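Local structure of enoyl-CoA hydratase (Mycobacterium avium, 3OC7) at residues Phe245-Asp248 against Glu249-Glu252; Pro29-Arg32 against Asn33-Ser36; Ala15-Gly18 against Gly19-Arg23. The protein probably hydrates the double bond of 2-enoyl-CoA thioesters in fatty acid metabolism. All coordinates share one frame; numbering follows the deposited sequence. Where two conformers were deposited one is given.

Contact 1. Residues Phe245-Asp248 against Glu249-Glu252; sequences FVSD and EARE
S247 OG is the polar atom that several groups meet. It takes a weak hydrogen bond from A250 N at 3.3 Å, with an N-H...O angle of 157°. S247 is thus the N-cap of the helix that follows. L244 O and Q213 OE1 of the second subunit also bond to OG, and as two acceptors they compete for its one proton. A chi1 of 72° sets OG between the backbone N and the carbonyl carbon, facing A250 of the following turn, whose methyl CB lies 3.4 Å from OG. The main-chain bonds of the first turn start here: R251 N donates to S247 O at 3.2 Å, and E252 N to D248 O at 3.2 Å. The chain of R251 leads back past the cap. In the conformer described, one of two, a bend at chi2 brings the guanidinium group over V246 O. That oxygen lies 3.6 Å from NH2, above one face and offset toward the rim; this placement is less certain. E249 points away from the turn and is hydrogen-bonded through OE1 to S211 OG and Q213 N of the second subunit. The contact is the surface corner between the long helix 212-245 and helix 248-259, with F245 and V246 resting on helix 86-106.

Contact 2. Residues Pro29-Arg32 against Asn33-Ser36; sequences PHNR and NALS
N31 and A34 make the side-chain contact of this turn. The amide of N31 lies alongside the methyl group of A34, with N31 CG 3.7 Å from A34 CB. A34 CB is also 3.4 Å from N31 O. That carbonyl accepts a weak hydrogen bond from A34 N at 3.3 Å, bent to an N-H...O angle of 126°. The N31 chi1 of 58° swings the amide forward over the next residues rather than out of the turn. A water joins its far end to the following residues. The water donates to N31 OD1 at 3.2 Å and to A34 O at 2.9 Å. It accepts from S36 OG at 2.8 Å. The water thus bridges the turn and the residue that leads into the next helix.

The second shell holds both asparagines. N31 ND2 is hydrogen-bonded to S28 OG. N33 is buried, and its amide is used at both ends: OD1 accepts from S28 N, while ND2 donates to T64 O and T67 O. These bonds fix the rotation of the N33 amide and tie the turn to the residue just after strand 58-63 and the start of strand 67-69. R32 and N33 both have positive phi, which carries the chain sharply round. L35 is the centre of an inverse gamma turn and makes backbone hydrogen bonds with G71. S36 is the N-cap of helix 37-52, its OG bonded to L39 N. The whole is a strand-to-helix connection of the crotonase fold, from strand 21-26 to helix 37-52.

Contact 3. Residues Ala15-Gly18 against Gly19-Arg23; sequences AATG and GPVAR
The backbone leaves the short helix at T17, turns through G18 with positive phi, runs nearly extended at G19, and makes an inverse gamma turn centred on P20 before strand 21-26. In that gamma turn V21 N gives a weak bond to G19 O at 2.8 Å. The side chain of T17 points across the loop toward V21. Its hydroxyl OG1 donates to V21 O at 2.9 Å. The donor lies 27° from the plane of the carbonyl, at a C=O...O angle of 139°, so it comes in from a bent and tilted direction. OG1 is placed by a chi1 of 63°, which also leaves the methyl CG2 beside the same carbonyl, 3.6 Å from V21 O. V21 CG1 meets the hydroxyl side of T17, 3.4 Å from OG1 and 3.8 Å from CB. The two side chains cross obliquely, with both branches of T17 around the V21 carbonyl.

The strand is held from its other neighbours too. A22 makes backbone hydrogen bonds with V58 and V60, R23 with A12, and V21 packs on V58 and V60. G13 O is a weaker competing acceptor for the T17 OG1 proton. The contact is therefore mixed in chemistry: one hydroxyl reaches a carbonyl, with the methyls T17 CG2 and V21 CG1 close by. It ties T17, the last helical residue, to the V21 carbonyl where the chain enters the strand.

From the N terminus, contact 3 comes first. It closes the loop between helix 14-17 and strand 21-26, at the start of that strand, which lies between strands 9-12 and 58-63 in the sheet. Contact 2 follows at the far end of the same strand, in the loop to helix 37-52. Its centre is about 25 Å from that of contact 3. Contact 1 comes near the C terminus, between helices 212-245 and 248-259. Its centre is about 46 Å from that of contact 3, on the opposite side of the chain's centre. The three are in series: none nests or crosses, and none touches another. Contact 1 also meets the second subunit.

Contact 1. Residues Phe245-Asp248 against Glu249-Glu252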
loop_
_atom_site.group_PDB
_atom_site.type_symbol
_atom_site.label_atom_id
_atom_site.label_comp_id
_atom_site.label_asym_id
_atom_site.label_seq_id
_atom_site.Cartn_x
_atom_site.Cartn_y
_atom_site.Cartn_z
ATOM N N PHE A 245 14.468 11.044 24.082
ATOM C CA PHE A 245 15.897 11.417 24.131
ATOM C C PHE A 245 16.457 11.605 25.565
ATOM O O PHE A 245 17.593 11.203 25.853
ATOM C CB PHE A 245 16.170 12.678 23.277
ATOM C CG PHE A 245 17.647 12.992 23.096
ATOM C CD1 PHE A 245 18.398 12.347 22.116
ATOM C CD2 PHE A 245 18.282 13.924 23.913
ATOM C CE1 PHE A 245 19.757 12.622 21.952
ATOM C CE2 PHE A 245 19.651 14.205 23.761
ATOM C CZ PHE A 245 20.384 13.550 22.772
ATOM N N VAL A 246 15.670 12.222 26.443
ATOM C CA VAL A 246 16.114 12.547 27.813
ATOM C C VAL A 246 15.779 11.463 28.865
ATOM O O VAL A 246 16.044 11.645 30.060
ATOM C CB VAL A 246 15.597 13.958 28.278
ATOM C CG1 VAL A 246 16.034 15.050 27.306
ATOM C CG2 VAL A 246 14.080 13.958 28.471
ATOM N N SER A 247 15.207 10.343 28.421
ATOM C CA SER A 247 14.792 9.245 29.309
ATOM C C SER A 247 15.952 8.409 29.850
ATOM O O SER A 247 17.055 8.436 29.300
ATOM C CB SER A 247 13.805 8.319 28.579
ATOM O OG SER A 247 14.471 7.547 27.587
ATOM N N ASP A 248 15.674 7.642 30.908
ATOM C CA ASP A 248 16.668 6.740 31.524
ATOM C C ASP A 248 17.158 5.621 30.596
ATOM O O ASP A 248 18.363 5.343 30.542
ATOM C CB ASP A 248 16.140 6.138 32.839
ATOM C CG ASP A 248 15.937 7.182 33.943
ATOM O OD1 ASP A 248 16.540 8.278 33.892
ATOM O OD2 ASP A 248 15.164 6.887 34.882
ATOM N N GLU A 249 16.239 4.980 29.869
ATOM C CA GLU A 249 16.631 3.901 28.956
ATOM C C GLU A 249 17.450 4.390 27.756
ATOM O O GLU A 249 18.350 3.679 27.281
ATOM C CB GLU A 249 15.426 3.035 28.522
ATOM C CG GLU A 249 15.071 1.933 29.533
ATOM C CD GLU A 249 13.787 1.173 29.217
ATOM O OE1 GLU A 249 13.491 0.890 28.028
ATOM O OE2 GLU A 249 13.070 0.831 30.183
ATOM N N ALA A 250 17.161 5.606 27.271
ATOM C CA ALA A 250 17.968 6.218 26.210
ATOM C C ALA A 250 19.399 6.550 26.653
ATOM O O ALA A 250 20.341 6.389 25.879
ATOM C CB ALA A 250 17.270 7.458 25.639
ATOM N N ARG A 251 19.565 6.992 27.903
ATOM C CA ARG A 251 20.894 7.275 28.451
ATOM C C ARG A 251 21.761 6.009 28.521
ATOM O O ARG A 251 22.936 6.014 28.117
ATOM C CB ARG A 251 20.766 7.918 29.832
ATOM C CG ARG A 251 20.035 9.251 29.841
ATOM C CD ARG A 251 20.981 10.444 29.752
ATOM N NE ARG A 251 20.255 11.716 29.724
ATOM C CZ ARG A 251 19.730 12.319 30.790
ATOM N NH1 ARG A 251 19.836 11.779 32.000
ATOM N NH2 ARG A 251 19.090 13.472 30.645
ATOM N N GLU A 252 21.177 4.924 29.037
ATOM C CA GLU A 252 21.862 3.631 29.119
ATOM C C GLU A 252 22.180 3.061 27.728
ATOM O O GLU A 252 23.254 2.485 27.507
ATOM C CB GLU A 252 21.034 2.640 29.956
ATOM C CG GLU A 252 21.437 1.152 29.847
ATOM C CD GLU A 252 22.840 0.826 30.372
ATOM O OE1 GLU A 252 23.471 1.660 31.063
ATOM O OE2 GLU A 252 23.307 -0.297 30.086
#

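Contact 2. Residues Pro29-Arg32 against Asn33-Ser36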
loop_
_atom_site.group_PDB
_atom_site.type_symbol
_atom_site.label_atom_id
_atom_site.label_comp_id
_atom_site.label_asym_id
_atom_site.label_seq_id
_atom_site.Cartn_x
_atom_site.Cartn_y
_atom_site.Cartn_z
ATOM N N PRO A 29 32.438 15.745 5.038
ATOM C CA PRO A 29 33.126 14.484 5.384
ATOM C C PRO A 29 33.543 14.285 6.858
ATOM O O PRO A 29 33.566 13.131 7.331
ATOM C CB PRO A 29 34.359 14.487 4.467
ATOM C CG PRO A 29 34.570 15.917 4.094
ATOM C CD PRO A 29 33.182 16.510 4.021
ATOM N N HIS A 30 33.818 15.379 7.577
ATOM C CA HIS A 30 34.241 15.315 8.995
ATOM C C HIS A 30 33.250 14.607 9.935
ATOM O O HIS A 30 33.662 13.970 10.911
ATOM C CB HIS A 30 34.648 16.705 9.538
ATOM C CG HIS A 30 33.498 17.628 9.824
ATOM N ND1 HIS A 30 32.726 18.193 8.831
ATOM C CD2 HIS A 30 33.015 18.116 10.994
ATOM C CE1 HIS A 30 31.808 18.974 9.374
ATOM N NE2 HIS A 30 31.960 18.941 10.687
ATOM N N ASN A 31 31.956 14.682 9.626
ATOM C CA ASN A 31 30.948 13.983 10.432
ATOM C C ASN A 31 30.013 13.050 9.637
ATOM O O ASN A 31 28.868 12.817 10.037
ATOM C CB ASN A 31 30.151 14.975 11.309
ATOM C CG ASN A 31 29.444 16.056 10.500
ATOM O OD1 ASN A 31 28.997 17.075 11.054
ATOM N ND2 ASN A 31 29.322 15.842 9.194
ATOM N N ARG A 32 30.516 12.511 8.523
ATOM C CA ARG A 32 29.749 11.584 7.669
ATOM C C ARG A 32 28.413 12.159 7.167
ATOM O O ARG A 32 27.387 11.462 7.160
ATOM C CB ARG A 32 29.530 10.222 8.376
ATOM C CG ARG A 32 30.817 9.443 8.667
ATOM C CD ARG A 32 30.599 8.199 9.551
ATOM N NE ARG A 32 29.872 7.127 8.860
ATOM C CZ ARG A 32 28.761 6.544 9.314
ATOM N NH1 ARG A 32 28.243 6.899 10.486
ATOM N NH2 ARG A 32 28.180 5.581 8.607
ATOM N N ASN A 33 28.435 13.424 6.742
ATOM C CA ASN A 33 27.245 14.119 6.226
ATOM C C ASN A 33 26.087 14.218 7.240
ATOM O O ASN A 33 24.903 14.071 6.880
ATOM C CB ASN A 33 26.785 13.504 4.883
ATOM C CG ASN A 33 27.829 13.649 3.759
ATOM O OD1 ASN A 33 28.615 14.604 3.728
ATOM N ND2 ASN A 33 27.805 12.718 2.798
ATOM N N ALA A 34 26.428 14.475 8.503
ATOM C CA ALA A 34 25.417 14.628 9.565
ATOM C C ALA A 34 24.579 15.899 9.408
ATOM O O ALA A 34 25.026 16.887 8.817
ATOM C CB ALA A 34 26.079 14.586 10.961
ATOM N N LEU A 35 23.365 15.867 9.968
ATOM C CA LEU A 35 22.408 16.985 9.868
ATOM C C LEU A 35 22.641 18.135 10.869
ATOM O O LEU A 35 21.818 18.375 11.759
ATOM C CB LEU A 35 20.971 16.458 9.967
ATOM C CG LEU A 35 20.524 15.483 8.873
ATOM C CD1 LEU A 35 19.526 14.464 9.422
ATOM C CD2 LEU A 35 19.956 16.210 7.658
ATOM N N SER A 36 23.759 18.842 10.711
ATOM C CA SER A 36 24.083 20.020 11.531
ATOM C C SER A 36 23.199 21.221 11.167
ATOM O O SER A 36 22.587 21.233 10.090
ATOM C CB SER A 36 25.564 20.386 11.354
ATOM O OG SER A 36 25.854 20.813 10.032
HETATM O O HOH W 1 27.266 18.678 8.905
#

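Contact 3. Residues Ala15-Gly18 against Gly19-Arg23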
loop_
_atom_site.group_PDB
_atom_site.type_symbol
_atom_site.label_atom_id
_atom_site.label_comp_id
_atom_site.label_asym_id
_atom_site.label_seq_id
_atom_site.Cartn_x
_atom_site.Cartn_y
_atom_site.Cartn_z
ATOM N N ALA A 15 24.305 25.579 -16.423
ATOM C CA ALA A 15 25.556 25.888 -17.142
ATOM C C ALA A 15 26.715 24.923 -16.826
ATOM O O ALA A 15 27.662 24.799 -17.619
ATOM C CB ALA A 15 25.973 27.339 -16.896
ATOM N N ALA A 16 26.627 24.238 -15.683
ATOM C CA ALA A 16 27.619 23.241 -15.261
ATOM C C ALA A 16 27.151 21.796 -15.469
ATOM O O ALA A 16 27.972 20.904 -15.704
ATOM C CB ALA A 16 28.017 23.462 -13.808
ATOM N N THR A 17 25.842 21.567 -15.357
ATOM C CA THR A 17 25.277 20.229 -15.547
ATOM C C THR A 17 25.022 19.867 -17.017
ATOM O O THR A 17 25.009 18.685 -17.366
ATOM C CB THR A 17 23.958 20.024 -14.746
ATOM O OG1 THR A 17 22.951 20.925 -15.222
ATOM C CG2 THR A 17 24.179 20.230 -13.249
ATOM N N GLY A 18 24.825 20.876 -17.864
ATOM C CA GLY A 18 24.520 20.665 -19.289
ATOM C C GLY A 18 23.096 20.204 -19.574
ATOM O O GLY A 18 22.845 19.533 -20.579
ATOM N N GLY A 19 22.162 20.564 -18.689
ATOM C CA GLY A 19 20.747 20.189 -18.829
ATOM C C GLY A 19 19.824 21.017 -17.941
ATOM O O GLY A 19 20.304 21.862 -17.186
ATOM N N PRO A 20 18.488 20.779 -18.020
ATOM C CA PRO A 20 17.493 21.507 -17.206
ATOM C C PRO A 20 17.414 20.985 -15.757
ATOM O O PRO A 20 16.317 20.717 -15.230
ATOM C CB PRO A 20 16.175 21.258 -17.953
ATOM C CG PRO A 20 16.374 19.942 -18.616
ATOM C CD PRO A 20 17.848 19.814 -18.936
ATOM N N VAL A 21 18.585 20.911 -15.124
ATOM C CA VAL A 21 18.793 20.243 -13.837
ATOM C C VAL A 21 19.783 20.990 -12.910
ATOM O O VAL A 21 20.823 21.523 -13.359
ATOM C CB VAL A 21 19.210 18.732 -14.034
ATOM C CG1 VAL A 21 20.493 18.594 -14.872
ATOM C CG2 VAL A 21 19.332 17.988 -12.700
ATOM N N ALA A 22 19.443 21.044 -11.622
ATOM C CA ALA A 22 20.364 21.487 -10.563
ATOM C C ALA A 22 20.777 20.312 -9.663
ATOM O O ALA A 22 19.919 19.518 -9.267
ATOM C CB ALA A 22 19.737 22.626 -9.728
ATOM N N ARG A 23 22.072 20.191 -9.353
ATOM C CA ARG A 23 22.608 19.147 -8.453
ATOM C C ARG A 23 23.015 19.754 -7.106
ATOM O O ARG A 23 23.842 20.686 -7.077
ATOM C CB ARG A 23 23.796 18.424 -9.110
ATOM C CG ARG A 23 24.392 17.238 -8.332
ATOM C CD ARG A 23 25.494 16.534 -9.133
ATOM N NE ARG A 23 24.934 15.588 -10.100
ATOM C CZ ARG A 23 25.012 14.260 -10.002
ATOM N NH1 ARG A 23 25.660 13.695 -8.990
ATOM N NH2 ARG A 23 24.447 13.493 -10.924
#